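Local coordinates for modulator of the activity of Ets CG15085-PA (Drosophila melanogaster, PDB 1SV0), which binds the SAM domain of the Ets-family regulator Yan through its own SAM domain and probably derepresses transcription by depolymerizing Yan, at residues W22-M26 / M67-F72; L38-M44 / Y57-V61. All coordinates share one frame; numbering follows the deposited sequence.

Contact 1 (W22-M26 / M67-F72); sequences WLINM and MLYRDF
Asp71 OD1 is gripped twice. Trp22 NE1 donates a hydrogen bond to Asp71 OD1 at 2.7 Å, and Arg75, one turn further on, forms a salt bridge with the same oxygen. The indole bond is nearly straight (N-H...O 162°). OD1 lies close to the ring plane of Trp22 but is met from above the plane of its own carboxylate. Trp22 CG is anti to the backbone N (chi1 165°), which sends the indole across to helix 65-80. Its benzo edge reaches the backbone, with Trp22 CZ2 3.2 Å from Leu68 O. Phe72 turns its edge to the face of the six-membered ring of Trp22, an edge-to-face pair with centroids 5.8 Å apart. Met26 CG lies over the rim of one indole face, and Met26 SD comes within 3.5 Å of Asp71 CG. Leu68 CD2 packs on Met26 CB at 3.6 Å, and Leu68 CD1 meets Leu23 CD2 at 3.8 Å. In this buried packing of helix 16-30 against the long C-terminal helix 65-80 of the SAM fold, a charged carboxylate lies beside an indole. The indole N-H and Arg75 probably offset the cost of that charge, and the bond to Asp71 is likely to fix the indole rotation.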
# COMPACT_ATOMS: atom_id res chain seq x y z
N TRP C 22 -2.26 12.51 8.25
CA TRP C 22 -3.67 12.48 7.86
C TRP C 22 -4.47 11.57 8.79
O TRP C 22 -5.61 11.87 9.15
CB TRP C 22 -3.81 11.96 6.42
CG TRP C 22 -5.21 11.56 6.03
CD1 TRP C 22 -6.30 12.40 5.85
CD2 TRP C 22 -5.69 10.24 5.76
NE1 TRP C 22 -7.40 11.67 5.48
CE2 TRP C 22 -7.06 10.34 5.41
CE3 TRP C 22 -5.09 8.96 5.77
CZ2 TRP C 22 -7.84 9.22 5.08
CZ3 TRP C 22 -5.87 7.84 5.43
CH2 TRP C 22 -7.23 7.98 5.09
N LEU C 23 -3.87 10.45 9.19
CA LEU C 23 -4.55 9.51 10.08
C LEU C 23 -4.77 10.15 11.45
O LEU C 23 -5.84 10.01 12.05
CB LEU C 23 -3.73 8.22 10.23
CG LEU C 23 -3.75 7.28 9.02
CD1 LEU C 23 -2.72 6.16 9.22
CD2 LEU C 23 -5.16 6.69 8.87
N ILE C 24 -3.74 10.83 11.95
CA ILE C 24 -3.84 11.51 13.24
C ILE C 24 -4.94 12.59 13.18
O ILE C 24 -5.74 12.71 14.10
CB ILE C 24 -2.49 12.15 13.63
CG1 ILE C 24 -1.49 11.05 14.00
CG2 ILE C 24 -2.67 13.13 14.80
CD1 ILE C 24 -0.08 11.56 14.22
N ASN C 25 -4.97 13.36 12.10
CA ASN C 25 -6.00 14.39 11.92
C ASN C 25 -7.39 13.78 11.87
O ASN C 25 -8.34 14.33 12.43
CB ASN C 25 -5.77 15.18 10.62
CG ASN C 25 -4.63 16.17 10.73
OD1 ASN C 25 -4.30 16.62 11.82
ND2 ASN C 25 -4.04 16.52 9.60
N MET C 26 -7.52 12.64 11.18
CA MET C 26 -8.81 11.96 11.08
C MET C 26 -9.26 11.47 12.45
O MET C 26 -10.45 11.55 12.79
CB MET C 26 -8.73 10.77 10.12
CG MET C 26 -8.70 11.16 8.64
SD MET C 26 -10.19 12.06 8.12
CE MET C 26 -11.48 10.81 8.40
N MET C 67 -14.72 5.79 7.41
CA MET C 67 -14.56 7.24 7.30
C MET C 67 -13.20 7.57 6.70
O MET C 67 -13.06 8.58 6.01
CB MET C 67 -14.70 7.91 8.67
CG MET C 67 -16.10 7.78 9.27
SD MET C 67 -17.39 8.12 8.05
CE MET C 67 -17.14 9.87 7.70
N LEU C 68 -12.21 6.73 6.98
CA LEU C 68 -10.87 6.92 6.42
C LEU C 68 -10.94 6.70 4.91
O LEU C 68 -10.42 7.50 4.12
CB LEU C 68 -9.87 5.90 7.02
CG LEU C 68 -9.62 5.96 8.53
CD1 LEU C 68 -8.55 4.93 8.92
CD2 LEU C 68 -9.18 7.36 8.92
N TYR C 69 -11.58 5.60 4.52
CA TYR C 69 -11.73 5.26 3.11
C TYR C 69 -12.46 6.38 2.39
O TYR C 69 -12.02 6.87 1.35
CB TYR C 69 -12.55 3.97 2.96
CG TYR C 69 -12.88 3.61 1.53
CD1 TYR C 69 -11.92 3.03 0.70
CD2 TYR C 69 -14.14 3.86 0.99
CE1 TYR C 69 -12.21 2.71 -0.63
CE2 TYR C 69 -14.44 3.55 -0.34
CZ TYR C 69 -13.47 2.97 -1.14
OH TYR C 69 -13.76 2.65 -2.45
N ARG C 70 -13.59 6.78 2.96
CA ARG C 70 -14.42 7.83 2.39
C ARG C 70 -13.65 9.13 2.20
O ARG C 70 -13.69 9.73 1.13
CB ARG C 70 -15.62 8.04 3.30
CG ARG C 70 -16.74 8.88 2.72
CD ARG C 70 -17.97 8.77 3.62
NE ARG C 70 -18.38 7.37 3.79
CZ ARG C 70 -19.36 6.97 4.59
NH1 ARG C 70 -20.03 7.85 5.32
NH2 ARG C 70 -19.66 5.68 4.67
N ASP C 71 -12.95 9.57 3.25
CA ASP C 71 -12.18 10.80 3.21
C ASP C 71 -11.06 10.77 2.18
O ASP C 71 -10.85 11.76 1.46
CB ASP C 71 -11.60 11.10 4.61
CG ASP C 71 -10.98 12.48 4.70
OD1 ASP C 71 -9.76 12.62 4.44
OD2 ASP C 71 -11.72 13.43 5.05
N PHE C 72 -10.35 9.65 2.08
CA PHE C 72 -9.27 9.53 1.11
C PHE C 72 -9.80 9.62 -0.32
O PHE C 72 -9.22 10.30 -1.17
CB PHE C 72 -8.50 8.21 1.28
CG PHE C 72 -7.24 8.15 0.47
CD1 PHE C 72 -6.07 8.75 0.94
CD2 PHE C 72 -7.21 7.50 -0.76
CE1 PHE C 72 -4.90 8.72 0.18
CE2 PHE C 72 -6.04 7.46 -1.52
CZ PHE C 72 -4.88 8.06 -1.05

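Contact 2 (L38-M44 / Y57-V61)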
# COMPACT_ATOMS: atom_id res chain seq x y z
N LEU C 38 -2.48 3.20 15.53
CA LEU C 38 -3.28 3.50 14.34
C LEU C 38 -2.38 3.64 13.11
O LEU C 38 -2.55 2.93 12.12
CB LEU C 38 -4.10 4.78 14.53
CG LEU C 38 -4.94 5.18 13.30
CD1 LEU C 38 -6.07 4.18 13.11
CD2 LEU C 38 -5.50 6.59 13.49
N PRO C 39 -1.41 4.57 13.15
CA PRO C 39 -0.53 4.74 11.99
C PRO C 39 0.32 3.51 11.67
O PRO C 39 0.67 3.28 10.52
CB PRO C 39 0.31 5.96 12.35
CG PRO C 39 0.31 5.95 13.86
CD PRO C 39 -1.12 5.58 14.18
N GLN C 40 0.64 2.72 12.69
CA GLN C 40 1.43 1.52 12.46
C GLN C 40 0.67 0.51 11.59
O GLN C 40 1.28 -0.38 11.00
CB GLN C 40 1.81 0.87 13.80
CG GLN C 40 2.84 1.68 14.57
CD GLN C 40 3.23 1.05 15.89
OE1 GLN C 40 2.44 1.00 16.82
NE2 GLN C 40 4.46 0.55 15.96
N LYS C 41 -0.65 0.66 11.50
CA LYS C 41 -1.46 -0.24 10.67
C LYS C 41 -1.33 0.18 9.20
O LYS C 41 -1.72 -0.57 8.29
CB LYS C 41 -2.95 -0.15 11.05
CG LYS C 41 -3.28 -0.49 12.50
CD LYS C 41 -3.03 -1.95 12.81
CE LYS C 41 -3.42 -2.26 14.26
NZ LYS C 41 -3.12 -3.68 14.62
N PHE C 42 -0.80 1.37 8.97
CA PHE C 42 -0.64 1.91 7.62
C PHE C 42 0.79 2.37 7.32
O PHE C 42 1.03 3.56 7.15
CB PHE C 42 -1.59 3.10 7.40
CG PHE C 42 -3.04 2.77 7.59
CD1 PHE C 42 -3.59 2.73 8.87
CD2 PHE C 42 -3.87 2.55 6.50
CE1 PHE C 42 -4.95 2.47 9.05
CE2 PHE C 42 -5.23 2.29 6.67
CZ PHE C 42 -5.77 2.25 7.95
N PRO C 43 1.74 1.43 7.28
CA PRO C 43 3.13 1.79 6.99
C PRO C 43 3.32 1.90 5.46
O PRO C 43 4.05 1.11 4.87
CB PRO C 43 3.91 0.62 7.58
CG PRO C 43 3.02 -0.54 7.27
CD PRO C 43 1.63 -0.00 7.61
N MET C 44 2.67 2.88 4.84
CA MET C 44 2.74 3.06 3.39
C MET C 44 2.41 4.50 2.99
O MET C 44 1.95 5.28 3.82
CB MET C 44 1.73 2.11 2.73
CG MET C 44 0.31 2.35 3.23
SD MET C 44 -0.93 1.15 2.66
CE MET C 44 -0.67 -0.17 3.84
N TYR C 57 -9.30 -1.26 4.64
CA TYR C 57 -9.32 -0.22 5.67
C TYR C 57 -10.01 -0.79 6.91
O TYR C 57 -9.49 -0.69 8.02
CB TYR C 57 -10.12 1.00 5.19
CG TYR C 57 -9.37 1.95 4.29
CD1 TYR C 57 -9.33 1.76 2.91
CD2 TYR C 57 -8.74 3.08 4.82
CE1 TYR C 57 -8.70 2.67 2.07
CE2 TYR C 57 -8.10 4.00 3.99
CZ TYR C 57 -8.08 3.79 2.62
OH TYR C 57 -7.47 4.71 1.79
N LEU C 58 -11.18 -1.39 6.71
CA LEU C 58 -11.95 -1.96 7.80
C LEU C 58 -11.18 -3.04 8.54
O LEU C 58 -11.33 -3.21 9.75
CB LEU C 58 -13.26 -2.54 7.27
CG LEU C 58 -14.22 -1.53 6.67
CD1 LEU C 58 -15.41 -2.25 6.07
CD2 LEU C 58 -14.67 -0.55 7.74
N CYS C 59 -10.36 -3.77 7.79
CA CYS C 59 -9.55 -4.84 8.36
C CYS C 59 -8.57 -4.28 9.39
O CYS C 59 -8.31 -4.90 10.43
CB CYS C 59 -8.78 -5.55 7.25
SG CYS C 59 -7.73 -6.88 7.82
N ARG C 60 -8.05 -3.10 9.11
CA ARG C 60 -7.10 -2.45 9.98
C ARG C 60 -7.81 -1.65 11.07
O ARG C 60 -7.42 -1.68 12.23
CB ARG C 60 -6.20 -1.53 9.14
CG ARG C 60 -5.83 -2.15 7.78
CD ARG C 60 -5.11 -1.17 6.86
NE ARG C 60 -3.79 -1.66 6.48
CZ ARG C 60 -3.57 -2.65 5.62
NH1 ARG C 60 -4.59 -3.25 5.04
NH2 ARG C 60 -2.34 -3.04 5.36
N VAL C 61 -8.87 -0.96 10.69
CA VAL C 61 -9.64 -0.14 11.63
C VAL C 61 -11.12 -0.46 11.47
O VAL C 61 -11.83 0.21 10.72
CB VAL C 61 -9.42 1.37 11.33
CG1 VAL C 61 -9.87 2.20 12.53
CG2 VAL C 61 -7.96 1.63 11.00
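In this SAM domain, the loop that follows the short helix 37-40 packs against the C-terminal end of helix 54-60. Phe42 and Arg60 carry about half of the contact. Arg60 CD sits over one face of the Phe42 ring, toward its rim, in a CH-pi contact 3.9 Å from the centroid. The arginine chain then bends at chi3 (121°), and Arg60 NE donates a hydrogen bond to Lys41 O at 3.0 Å. The oxygen lies at the edge of the guanidinium, near its plane, while NE is tilted 27° from the carbonyl plane. NH1 also bonds Met56 O. Both terminal nitrogens reach the Yan chain: NH1 forms a salt bridge with Asp63 of that chain, and NH2 a hydrogen bond with its Gly60 O. With an alanine in place of Arg60, Lys41 O and, on the Yan chain, Gly60 O and Asp63 would probably lose their partner, and one face of Phe42 its cover. Pro43 centres an inverse gamma turn, after which Met44 CE comes 3.7 Å from Arg60 NH2. At the edge of the Phe42 ring, in its plane, Val61 CG2 lies 3.7 Å from Phe42 CE1 and also touches Leu38 CD1 at 3.8 Å.

How the contacts relate
The two contacts lie about 11 Å apart, centre to centre, in one helical SAM domain. In chain order the segments run 22-26, 38-44, 57-61 and 67-72, so both halves of contact 2 fall between those of contact 1. Helix 16-30 leads on to helix 37-40, and helix 54-60 to helix 65-80. The contacts also touch each other. Leu23 packs on Phe42 and Leu38, while Tyr57 meets Tyr69 and Phe72. Contact 1 is buried, its centre about 4 Å from that of the chain. Contact 2, whose centre is about 9 Å out, is partly buried and reaches the Yan chain. This packing joins the two contacts and probably extends the core toward the surface that meets Yan.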